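Local coordinates for nucleoprotein (Rift valley fever virus, PDB 3OV9), which encapsidates the viral genomic RNA, shielding it from nucleases, and assembles into ring-shaped hexamers needed to form the nucleocapsid, at the interface of chains A and B. Residues are numbered along the deposited sequence; one frame, centred on the assembly and turned at random. Chains: chain A/B, Nucleoprotein.

Contact 1 and contact 2, their C-alpha centres about 14 Å apart, lie where the N-terminal arm of chain A docks on chain B. Helix 18-28 serves both: its greasy side fills contact 1, and its C-terminal end, with the extended segment after it, makes most of contact 2, joined by A:Arg99. A:Phe28 belongs to each, and helix 50-63 of chain B supplies residues to each. Contact 1 is mainly apolar, with water bridges at its rim, contact 2 mostly polar and backbone-directed. Residues 1-71 are essential for oligomerization, and this docking, repeated around the ring, links subunits into the hexamer; contact 2 includes A:Tyr30, a likely RNA-binding residue.

Contact 1: the interface of chains A and B. Residues chain A 16, 18, 21-22, 24-25, 28; chain B 59, 63, 114, 118, 121-122, 125.
Methyl groups of A:Val25 and A:Ile21 form the core here, fitting into an apolar groove on chain B. A:Val25 splits its work: CG2, beside its own backbone N, presses on CD2 of B:Leu122 at 3.3 Å, a tight fit, while CG1, anti to the backbone N (chi1 171°), sits over one face of the B:Trp125 indole, 3.9 Å from the centroid of the five-membered ring and offset toward the rim. One turn back, CG2 of A:Ile21 meets the same B:Leu122 CD2 at 3.6 Å, the two side chains crossing at about a right angle. B:Val121 CG1 packs on that A:Ile21 CG2 at 3.8 Å; the other branch reaches tip to tip toward B:Trp114, CD1 lying 3.9 Å from CH2. Flanking this, A:Val16 CG2 covers the face of the five-membered ring of that second tryptophan. B:Val59 packs alongside, its CG2 at the rim of the A:Trp24 indole near CE3, the two side chains crossing at about a right angle.

A:Glu22 crosses B:Trp125 at about a right angle, with OE2 at the ring edge, in plane. That carboxylate is steadied within chain A by a salt bridge from the extended A:Arg18, NE to OE2 3.1 Å. Two waters span the rim: one joins A:Glu22 OE2 to the carbonyl O of B:Val121, the other joins A:Val25 O to the hydroxyl OG1 of B:Thr63. That hydroxyl is itself tied to B:Val59 O, one turn earlier in its helix.

B:Trp125 is probably important for dimerization. In the fold, A:Val16 precedes helix 18-28 of the docked arm, which lies against helices 50-63 and 112-122 of chain B and the short 3-10 turn 123-125.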
ATOM      1  N   VAL A  16      47.941 -17.836  -3.069  1.00 16.70           N
ATOM      2  CA  VAL A  16      46.670 -17.680  -2.377  1.00 16.48           C
ATOM      3  C   VAL A  16      46.947 -18.136  -0.945  1.00 16.34           C
ATOM      4  O   VAL A  16      46.656 -19.273  -0.563  1.00 16.21           O
ATOM      5  CB  VAL A  16      45.553 -18.504  -3.059  1.00 16.68           C
ATOM      6  CG1 VAL A  16      44.213 -18.277  -2.380  1.00 16.72           C
ATOM      7  CG2 VAL A  16      45.454 -18.131  -4.533  1.00 17.06           C
ATOM      8  N   ARG A  18      46.660 -18.640   2.764  1.00 16.82           N
ATOM      9  CA  ARG A  18      45.585 -18.766   3.753  1.00 17.29           C
ATOM     10  C   ARG A  18      45.781 -17.834   4.949  1.00 17.16           C
ATOM     11  O   ARG A  18      44.851 -17.131   5.342  1.00 17.00           O
ATOM     12  CB  ARG A  18      45.435 -20.220   4.217  1.00 17.51           C
ATOM     13  CG  ARG A  18      44.339 -20.446   5.254  1.00 19.28           C
ATOM     14  CD  ARG A  18      44.231 -21.916   5.625  1.00 22.12           C
ATOM     15  NE  ARG A  18      43.461 -22.113   6.852  1.00 24.55           N
ATOM     16  CZ  ARG A  18      43.279 -23.289   7.449  1.00 25.93           C
ATOM     17  NH1 ARG A  18      43.812 -24.395   6.942  1.00 26.29           N
ATOM     18  NH2 ARG A  18      42.561 -23.359   8.564  1.00 26.77           N
ATOM     19  N   ILE A  21      45.348 -14.115   3.804  1.00 15.14           N
ATOM     20  CA  ILE A  21      43.956 -13.818   3.463  1.00 15.04           C
ATOM     21  C   ILE A  21      43.075 -13.759   4.715  1.00 15.18           C
ATOM     22  O   ILE A  21      42.221 -12.875   4.831  1.00 15.01           O
ATOM     23  CB  ILE A  21      43.400 -14.819   2.418  1.00 14.99           C
ATOM     24  CG1 ILE A  21      44.051 -14.564   1.055  1.00 14.94           C
ATOM     25  CG2 ILE A  21      41.882 -14.709   2.303  1.00 14.96           C
ATOM     26  CD1 ILE A  21      43.993 -15.742   0.111  1.00 13.29           C
ATOM     27  N   GLU A  22      43.297 -14.686   5.647  1.00 15.36           N
ATOM     28  CA  GLU A  22      42.534 -14.716   6.898  1.00 15.52           C
ATOM     29  C   GLU A  22      42.780 -13.479   7.769  1.00 15.61           C
ATOM     30  O   GLU A  22      41.868 -13.027   8.471  1.00 15.20           O
ATOM     31  CB  GLU A  22      42.787 -16.016   7.673  1.00 15.73           C
ATOM     32  CG  GLU A  22      42.097 -17.241   7.053  1.00 16.69           C
ATOM     33  CD  GLU A  22      42.356 -18.536   7.802  1.00 19.17           C
ATOM     34  OE1 GLU A  22      43.096 -18.518   8.808  1.00 20.70           O
ATOM     35  OE2 GLU A  22      41.814 -19.581   7.379  1.00 19.78           O
ATOM     36  N   TRP A  24      43.437 -10.497   6.452  1.00 15.04           N
ATOM     37  CA  TRP A  24      42.637  -9.474   5.772  1.00 14.53           C
ATOM     38  C   TRP A  24      41.159  -9.600   6.134  1.00 14.46           C
ATOM     39  O   TRP A  24      40.486  -8.591   6.374  1.00 14.29           O
ATOM     40  CB  TRP A  24      42.822  -9.528   4.251  1.00 14.39           C
ATOM     41  CG  TRP A  24      44.156  -9.021   3.770  1.00 14.70           C
ATOM     42  CD1 TRP A  24      44.919  -8.037   4.337  1.00 14.88           C
ATOM     43  CD2 TRP A  24      44.869  -9.462   2.607  1.00 14.62           C
ATOM     44  NE1 TRP A  24      46.071  -7.849   3.606  1.00 15.94           N
ATOM     45  CE2 TRP A  24      46.064  -8.709   2.540  1.00 15.31           C
ATOM     46  CE3 TRP A  24      44.619 -10.425   1.620  1.00 15.09           C
ATOM     47  CZ2 TRP A  24      47.008  -8.889   1.521  1.00 15.63           C
ATOM     48  CZ3 TRP A  24      45.560 -10.605   0.607  1.00 15.63           C
ATOM     49  CH2 TRP A  24      46.737  -9.836   0.567  1.00 15.72           C
ATOM     50  N   VAL A  25      40.664 -10.838   6.189  1.00 14.37           N
ATOM     51  CA  VAL A  25      39.277 -11.097   6.579  1.00 14.51           C
ATOM     52  C   VAL A  25      38.996 -10.443   7.933  1.00 14.53           C
ATOM     53  O   VAL A  25      38.009  -9.723   8.085  1.00 14.19           O
ATOM     54  CB  VAL A  25      38.953 -12.612   6.639  1.00 14.51           C
ATOM     55  CG1 VAL A  25      37.579 -12.853   7.253  1.00 14.88           C
ATOM     56  CG2 VAL A  25      39.014 -13.220   5.257  1.00 14.48           C
ATOM     57  N   PHE A  28      38.985  -6.531   7.857  1.00 13.75           N
ATOM     58  CA  PHE A  28      37.833  -5.960   7.163  1.00 13.50           C
ATOM     59  C   PHE A  28      36.476  -6.408   7.704  1.00 13.37           C
ATOM     60  O   PHE A  28      35.436  -6.003   7.179  1.00 13.31           O
ATOM     61  CB  PHE A  28      37.900  -6.289   5.662  1.00 13.34           C
ATOM     62  CG  PHE A  28      39.151  -5.806   4.975  1.00 13.48           C
ATOM     63  CD1 PHE A  28      39.678  -4.541   5.232  1.00 14.09           C
ATOM     64  CD2 PHE A  28      39.776  -6.608   4.023  1.00 13.60           C
ATOM     65  CE1 PHE A  28      40.829  -4.100   4.579  1.00 15.22           C
ATOM     66  CE2 PHE A  28      40.926  -6.177   3.367  1.00 13.96           C
ATOM     67  CZ  PHE A  28      41.455  -4.923   3.641  1.00 14.53           C
TER
ATOM     68  N   VAL B  59      39.198  -9.698  -1.405  1.00 10.71           N
ATOM     69  CA  VAL B  59      38.742 -10.131  -0.077  1.00 11.27           C
ATOM     70  C   VAL B  59      37.574  -9.266   0.414  1.00 11.50           C
ATOM     71  O   VAL B  59      36.601  -9.789   0.959  1.00 11.48           O
ATOM     72  CB  VAL B  59      39.899 -10.150   0.958  1.00 11.33           C
ATOM     73  CG1 VAL B  59      39.385 -10.455   2.375  1.00 12.02           C
ATOM     74  CG2 VAL B  59      40.948 -11.171   0.551  1.00 12.31           C
ATOM     75  N   THR B  63      33.774 -10.842   1.070  1.00 13.52           N
ATOM     76  CA  THR B  63      33.360 -10.967   2.471  1.00 14.09           C
ATOM     77  C   THR B  63      32.514  -9.808   3.003  1.00 14.27           C
ATOM     78  O   THR B  63      31.845  -9.959   4.031  1.00 14.29           O
ATOM     79  CB  THR B  63      34.563 -11.194   3.417  1.00 14.09           C
ATOM     80  OG1 THR B  63      35.426 -10.051   3.383  1.00 14.69           O
ATOM     81  CG2 THR B  63      35.336 -12.450   3.018  1.00 14.45           C
ATOM     82  N   TRP B 114      42.469 -15.726  -9.712  1.00 11.13           N
ATOM     83  CA  TRP B 114      42.852 -15.642  -8.311  1.00 10.99           C
ATOM     84  C   TRP B 114      41.622 -15.701  -7.398  1.00 11.20           C
ATOM     85  O   TRP B 114      41.621 -16.420  -6.403  1.00 10.35           O
ATOM     86  CB  TRP B 114      43.671 -14.372  -8.063  1.00 11.22           C
ATOM     87  CG  TRP B 114      44.412 -14.374  -6.758  1.00 10.48           C
ATOM     88  CD1 TRP B 114      45.668 -14.853  -6.530  1.00 11.15           C
ATOM     89  CD2 TRP B 114      43.936 -13.878  -5.499  1.00 10.55           C
ATOM     90  NE1 TRP B 114      46.009 -14.687  -5.205  1.00 10.92           N
ATOM     91  CE2 TRP B 114      44.963 -14.091  -4.553  1.00 10.72           C
ATOM     92  CE3 TRP B 114      42.742 -13.273  -5.079  1.00 10.72           C
ATOM     93  CZ2 TRP B 114      44.833 -13.723  -3.212  1.00 10.57           C
ATOM     94  CZ3 TRP B 114      42.615 -12.905  -3.744  1.00 10.63           C
ATOM     95  CH2 TRP B 114      43.659 -13.128  -2.828  1.00 10.54           C
ATOM     96  N   ALA B 118      40.753 -18.117  -4.144  1.00 10.78           N
ATOM     97  CA  ALA B 118      40.559 -17.499  -2.831  1.00 10.66           C
ATOM     98  C   ALA B 118      39.294 -18.018  -2.154  1.00 10.84           C
ATOM     99  O   ALA B 118      39.228 -18.104  -0.928  1.00 10.25           O
ATOM    100  CB  ALA B 118      40.529 -15.980  -2.950  1.00 10.96           C
ATOM    101  N   VAL B 121      39.675 -20.682   0.501  1.00 12.85           N
ATOM    102  CA  VAL B 121      40.051 -20.125   1.800  1.00 12.94           C
ATOM    103  C   VAL B 121      38.884 -19.383   2.459  1.00 13.19           C
ATOM    104  O   VAL B 121      38.701 -19.461   3.675  1.00 13.36           O
ATOM    105  CB  VAL B 121      41.285 -19.186   1.668  1.00 12.80           C
ATOM    106  CG1 VAL B 121      41.558 -18.412   2.971  1.00 12.94           C
ATOM    107  CG2 VAL B 121      42.519 -19.983   1.266  1.00 12.98           C
ATOM    108  N   LEU B 122      38.089 -18.693   1.646  1.00 13.37           N
ATOM    109  CA  LEU B 122      37.083 -17.750   2.150  1.00 13.53           C
ATOM    110  C   LEU B 122      35.699 -18.354   2.403  1.00 13.73           C
ATOM    111  O   LEU B 122      34.810 -17.664   2.913  1.00 13.79           O
ATOM    112  CB  LEU B 122      36.964 -16.545   1.203  1.00 13.56           C
ATOM    113  CG  LEU B 122      38.174 -15.605   1.132  1.00 13.70           C
ATOM    114  CD1 LEU B 122      38.077 -14.638  -0.037  1.00 14.40           C
ATOM    115  CD2 LEU B 122      38.332 -14.850   2.438  1.00 13.92           C
ATOM    116  N   TRP B 125      33.126 -17.544   5.170  1.00 15.58           N
ATOM    117  CA  TRP B 125      32.871 -16.112   5.358  1.00 15.79           C
ATOM    118  C   TRP B 125      32.073 -15.480   4.211  1.00 15.55           C
ATOM    119  O   TRP B 125      31.876 -14.261   4.178  1.00 15.64           O
ATOM    120  CB  TRP B 125      34.185 -15.355   5.574  1.00 15.98           C
ATOM    121  CG  TRP B 125      34.885 -15.739   6.839  1.00 17.04           C
ATOM    122  CD1 TRP B 125      34.481 -15.458   8.114  1.00 17.62           C
ATOM    123  CD2 TRP B 125      36.108 -16.477   6.957  1.00 17.31           C
ATOM    124  NE1 TRP B 125      35.378 -15.972   9.018  1.00 18.76           N
ATOM    125  CE2 TRP B 125      36.387 -16.602   8.337  1.00 18.03           C
ATOM    126  CE3 TRP B 125      37.000 -17.041   6.033  1.00 17.46           C
ATOM    127  CZ2 TRP B 125      37.518 -17.270   8.817  1.00 18.24           C
ATOM    128  CZ3 TRP B 125      38.123 -17.707   6.510  1.00 17.93           C
ATOM    129  CH2 TRP B 125      38.372 -17.815   7.892  1.00 18.16           C
TER
HETATM  130  O   HOH W   1      35.794  -9.482   6.345  1.00 13.35           O
HETATM  131  O   HOH W   2      40.449 -21.020   5.516  1.00 25.53           O

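Contact 2: the interface of chains A and B. Residues chain A 27-31, 99; chain B 60, 64, 74-79, 83.
The carbonyl O of B:Lys74 is gripped by three N-H donors. A:Gln31 N reaches it across the interface at 3.1 Å, nearly straight at the hydrogen (161°) but standing well above the carbonyl plane. B:Arg64 adds NH1 and NH2 end-on, both to this one oxygen. The arginine also faces chain A: NH1 gives a bond to A:Phe28 O at 2.8 Å, in the plane of both the carbonyl and the guanidinium. Bends at chi2 and chi3 curl the B:Arg64 chain into place, and A:Tyr30 CA lies over one guanidinium face. A positive group so close to the C-terminal end of helix 18-28 may offset the helix dipole.

Backbone pairing continues as an antiparallel bridge between A:Tyr30 and B:Met75. With CG anti to its backbone N (chi1 -179°), the tyrosine lies alongside B:Lys74, both pointing the same way, and bends at chi2 and chi4 bring the lysine NZ back to donate to the phenol OH at 2.7 Å. This may leave the phenol polarised; A:Tyr30 is a probable RNA-binding residue, so the pair could link assembly to RNA binding.

At the other end, A:Arg99, bent at chi3, sends NH2 to B:Met75 O at 2.8 Å, while B:Lys77 CA packs on one face of its guanidinium. Where helix 77-90 begins, B:Ser76 OG accepts from B:Gly79 N, an N-cap arrangement. The B:Leu60 side chain crosses A:Phe28 at about a right angle, placing CD2 over the ring, 3.7 Å from the centroid and offset toward the rim, nearest CG. One water ties the two backbones together, meeting A:Glu27 O, B:Ser76 N and the carbonyl O of A:Ala29.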
ATOM      1  N   GLU A  27      40.755  -8.010   9.427  1.00 15.06           N
ATOM      2  CA  GLU A  27      40.921  -6.558   9.321  1.00 15.13           C
ATOM      3  C   GLU A  27      39.647  -5.881   8.811  1.00 14.61           C
ATOM      4  O   GLU A  27      39.273  -4.811   9.294  1.00 14.43           O
ATOM      5  CB  GLU A  27      42.107  -6.200   8.413  1.00 15.57           C
ATOM      6  CG  GLU A  27      42.486  -4.715   8.449  1.00 18.01           C
ATOM      7  CD  GLU A  27      43.523  -4.311   7.408  1.00 20.84           C
ATOM      8  OE1 GLU A  27      44.070  -5.192   6.705  1.00 22.63           O
ATOM      9  OE2 GLU A  27      43.790  -3.094   7.297  1.00 21.73           O
ATOM     10  N   PHE A  28      38.985  -6.531   7.857  1.00 13.75           N
ATOM     11  CA  PHE A  28      37.833  -5.960   7.163  1.00 13.50           C
ATOM     12  C   PHE A  28      36.476  -6.408   7.704  1.00 13.37           C
ATOM     13  O   PHE A  28      35.436  -6.003   7.179  1.00 13.31           O
ATOM     14  CB  PHE A  28      37.900  -6.289   5.662  1.00 13.34           C
ATOM     15  CG  PHE A  28      39.151  -5.806   4.975  1.00 13.48           C
ATOM     16  CD1 PHE A  28      39.678  -4.541   5.232  1.00 14.09           C
ATOM     17  CD2 PHE A  28      39.776  -6.608   4.023  1.00 13.60           C
ATOM     18  CE1 PHE A  28      40.829  -4.100   4.579  1.00 15.22           C
ATOM     19  CE2 PHE A  28      40.926  -6.177   3.367  1.00 13.96           C
ATOM     20  CZ  PHE A  28      41.455  -4.923   3.641  1.00 14.53           C
ATOM     21  N   ALA A  29      36.482  -7.231   8.752  1.00 13.21           N
ATOM     22  CA  ALA A  29      35.252  -7.817   9.292  1.00 13.28           C
ATOM     23  C   ALA A  29      34.297  -6.780   9.884  1.00 13.17           C
ATOM     24  O   ALA A  29      34.707  -5.682  10.265  1.00 12.94           O
ATOM     25  CB  ALA A  29      35.585  -8.890  10.329  1.00 13.14           C
ATOM     26  N   TYR A  30      33.018  -7.142   9.938  1.00 13.53           N
ATOM     27  CA  TYR A  30      31.998  -6.322  10.585  1.00 13.91           C
ATOM     28  C   TYR A  30      32.425  -5.997  12.014  1.00 13.81           C
ATOM     29  O   TYR A  30      32.832  -6.892  12.754  1.00 13.73           O
ATOM     30  CB  TYR A  30      30.667  -7.076  10.597  1.00 14.32           C
ATOM     31  CG  TYR A  30      29.498  -6.339  11.226  1.00 15.58           C
ATOM     32  CD1 TYR A  30      28.588  -5.641  10.437  1.00 17.48           C
ATOM     33  CD2 TYR A  30      29.297  -6.357  12.608  1.00 16.83           C
ATOM     34  CE1 TYR A  30      27.504  -4.972  11.006  1.00 18.46           C
ATOM     35  CE2 TYR A  30      28.220  -5.687  13.189  1.00 18.28           C
ATOM     36  CZ  TYR A  30      27.331  -4.999  12.382  1.00 18.48           C
ATOM     37  OH  TYR A  30      26.266  -4.339  12.956  1.00 20.20           O
ATOM     38  N   GLN A  31      32.343  -4.717  12.376  1.00 13.83           N
ATOM     39  CA  GLN A  31      32.513  -4.277  13.764  1.00 13.98           C
ATOM     40  C   GLN A  31      31.285  -3.484  14.191  1.00 14.32           C
ATOM     41  O   GLN A  31      30.945  -2.477  13.564  1.00 14.54           O
ATOM     42  CB  GLN A  31      33.780  -3.427  13.941  1.00 14.14           C
ATOM     43  CG  GLN A  31      34.030  -2.998  15.395  1.00 14.02           C
ATOM     44  CD  GLN A  31      35.246  -2.109  15.574  1.00 13.83           C
ATOM     45  OE1 GLN A  31      35.208  -0.910  15.283  1.00 15.17           O
ATOM     46  NE2 GLN A  31      36.329  -2.688  16.080  1.00 13.12           N
ATOM     47  N   ARG A  99      32.321   6.031  15.468  1.00 24.36           N
ATOM     48  CA  ARG A  99      33.204   5.497  16.505  0.60 24.16           C
ATOM     49  C   ARG A  99      33.504   6.514  17.609  1.00 23.80           C
ATOM     50  O   ARG A  99      33.830   6.154  18.740  1.00 23.85           O
ATOM     51  CB  ARG A  99      34.508   5.062  15.832  0.60 24.25           C
ATOM     52  CG  ARG A  99      35.534   4.371  16.710  0.60 24.64           C
ATOM     53  CD  ARG A  99      36.789   4.036  15.907  0.60 25.63           C
ATOM     54  NE  ARG A  99      36.521   3.064  14.846  0.60 26.50           N
ATOM     55  CZ  ARG A  99      36.409   3.364  13.554  0.60 26.81           C
ATOM     56  NH1 ARG A  99      36.554   4.617  13.139  0.60 27.34           N
ATOM     57  NH2 ARG A  99      36.157   2.407  12.674  0.60 26.51           N
TER
ATOM     58  N   LEU B  60      37.672  -7.954   0.204  1.00 11.93           N
ATOM     59  CA  LEU B  60      36.566  -7.031   0.501  1.00 12.54           C
ATOM     60  C   LEU B  60      35.284  -7.383  -0.260  1.00 12.68           C
ATOM     61  O   LEU B  60      34.203  -7.473   0.330  1.00 12.81           O
ATOM     62  CB  LEU B  60      36.965  -5.582   0.197  1.00 13.03           C
ATOM     63  CG  LEU B  60      37.871  -4.825   1.168  1.00 13.59           C
ATOM     64  CD1 LEU B  60      38.284  -3.488   0.570  1.00 15.07           C
ATOM     65  CD2 LEU B  60      37.169  -4.609   2.497  1.00 14.27           C
ATOM     66  N   ARG B  64      32.542  -8.665   2.317  1.00 14.52           N
ATOM     67  CA  ARG B  64      31.769  -7.490   2.753  1.00 14.97           C
ATOM     68  C   ARG B  64      30.797  -6.964   1.700  1.00 15.58           C
ATOM     69  O   ARG B  64      29.743  -6.428   2.041  1.00 15.96           O
ATOM     70  CB  ARG B  64      32.683  -6.357   3.240  1.00 14.85           C
ATOM     71  CG  ARG B  64      33.487  -6.645   4.520  1.00 14.95           C
ATOM     72  CD  ARG B  64      32.625  -7.046   5.735  1.00 14.15           C
ATOM     73  NE  ARG B  64      31.606  -6.054   6.091  1.00 14.59           N
ATOM     74  CZ  ARG B  64      31.788  -5.025   6.916  1.00 15.08           C
ATOM     75  NH1 ARG B  64      32.962  -4.811   7.499  1.00 14.65           N
ATOM     76  NH2 ARG B  64      30.781  -4.195   7.161  1.00 14.98           N
ATOM     77  N   LYS B  74      30.765  -0.069   9.521  1.00 19.29           N
ATOM     78  CA  LYS B  74      30.821  -1.152  10.499  1.00 18.57           C
ATOM     79  C   LYS B  74      32.132  -1.921  10.329  1.00 17.81           C
ATOM     80  O   LYS B  74      32.146  -3.037   9.810  1.00 17.31           O
ATOM     81  CB  LYS B  74      29.613  -2.085  10.347  1.00 18.83           C
ATOM     82  CG  LYS B  74      28.253  -1.442  10.634  1.00 20.07           C
ATOM     83  CD  LYS B  74      27.943  -1.388  12.128  1.00 21.79           C
ATOM     84  CE  LYS B  74      26.503  -0.955  12.388  1.00 23.10           C
ATOM     85  NZ  LYS B  74      25.489  -1.972  11.973  1.00 24.02           N
ATOM     86  N   MET B  75      33.226  -1.304  10.769  1.00 17.07           N
ATOM     87  CA  MET B  75      34.573  -1.830  10.542  1.00 16.47           C
ATOM     88  C   MET B  75      35.525  -1.282  11.605  1.00 16.49           C
ATOM     89  O   MET B  75      35.305  -0.192  12.135  1.00 16.54           O
ATOM     90  CB  MET B  75      35.048  -1.430   9.133  1.00 16.49           C
ATOM     91  CG  MET B  75      36.201  -2.246   8.571  1.00 15.64           C
ATOM     92  SD  MET B  75      36.602  -1.817   6.849  1.00 11.47           S
ATOM     93  CE  MET B  75      35.416  -2.793   5.935  1.00 13.41           C
ATOM     94  N   SER B  76      36.582  -2.037  11.906  1.00 16.26           N
ATOM     95  CA  SER B  76      37.639  -1.576  12.808  1.00 16.21           C
ATOM     96  C   SER B  76      38.279  -0.283  12.305  1.00 16.24           C
ATOM     97  O   SER B  76      38.206   0.028  11.109  1.00 16.26           O
ATOM     98  CB  SER B  76      38.717  -2.653  12.960  1.00 16.16           C
ATOM     99  OG  SER B  76      39.479  -2.775  11.767  1.00 16.74           O
ATOM    100  N   LYS B  77      38.914   0.460  13.211  1.00 16.34           N
ATOM    101  CA  LYS B  77      39.598   1.702  12.850  1.00 16.65           C
ATOM    102  C   LYS B  77      40.659   1.448  11.773  1.00 16.61           C
ATOM    103  O   LYS B  77      40.767   2.211  10.810  1.00 16.41           O
ATOM    104  CB  LYS B  77      40.223   2.367  14.085  1.00 16.78           C
ATOM    105  CG  LYS B  77      40.667   3.808  13.862  1.00 18.33           C
ATOM    106  CD  LYS B  77      41.454   4.349  15.049  1.00 20.47           C
ATOM    107  CE  LYS B  77      41.869   5.796  14.828  1.00 22.05           C
ATOM    108  NZ  LYS B  77      42.706   6.308  15.950  1.00 23.59           N
ATOM    109  N   GLU B  78      41.415   0.365  11.943  1.00 16.62           N
ATOM    110  CA  GLU B  78      42.465  -0.027  10.999  1.00 16.95           C
ATOM    111  C   GLU B  78      41.880  -0.377   9.631  1.00 16.57           C
ATOM    112  O   GLU B  78      42.374   0.091   8.598  1.00 16.48           O
ATOM    113  CB  GLU B  78      43.268  -1.215  11.544  1.00 17.41           C
ATOM    114  CG  GLU B  78      44.064  -0.932  12.823  1.00 19.46           C
ATOM    115  CD  GLU B  78      43.241  -1.047  14.111  1.00 21.86           C
ATOM    116  OE1 GLU B  78      43.837  -0.889  15.198  1.00 23.67           O
ATOM    117  OE2 GLU B  78      42.014  -1.295  14.051  1.00 22.81           O
ATOM    118  N   GLY B  79      40.829  -1.194   9.637  1.00 16.13           N
ATOM    119  CA  GLY B  79      40.163  -1.626   8.404  1.00 15.79           C
ATOM    120  C   GLY B  79      39.557  -0.455   7.655  1.00 15.67           C
ATOM    121  O   GLY B  79      39.726  -0.332   6.436  1.00 15.07           O
ATOM    122  N   VAL B  83      40.421   0.870   3.813  1.00 14.63           N
ATOM    123  CA  VAL B  83      39.393   1.037   2.778  1.00 14.76           C
ATOM    124  C   VAL B  83      39.312   2.492   2.304  1.00 15.15           C
ATOM    125  O   VAL B  83      39.238   2.748   1.100  1.00 14.77           O
ATOM    126  CB  VAL B  83      38.007   0.510   3.238  1.00 14.79           C
ATOM    127  CG1 VAL B  83      36.952   0.738   2.163  1.00 14.62           C
ATOM    128  CG2 VAL B  83      38.089  -0.976   3.573  1.00 14.53           C
TER
HETATM  129  O   HOH W   3      37.072  -4.763  10.984  1.00 17.10           O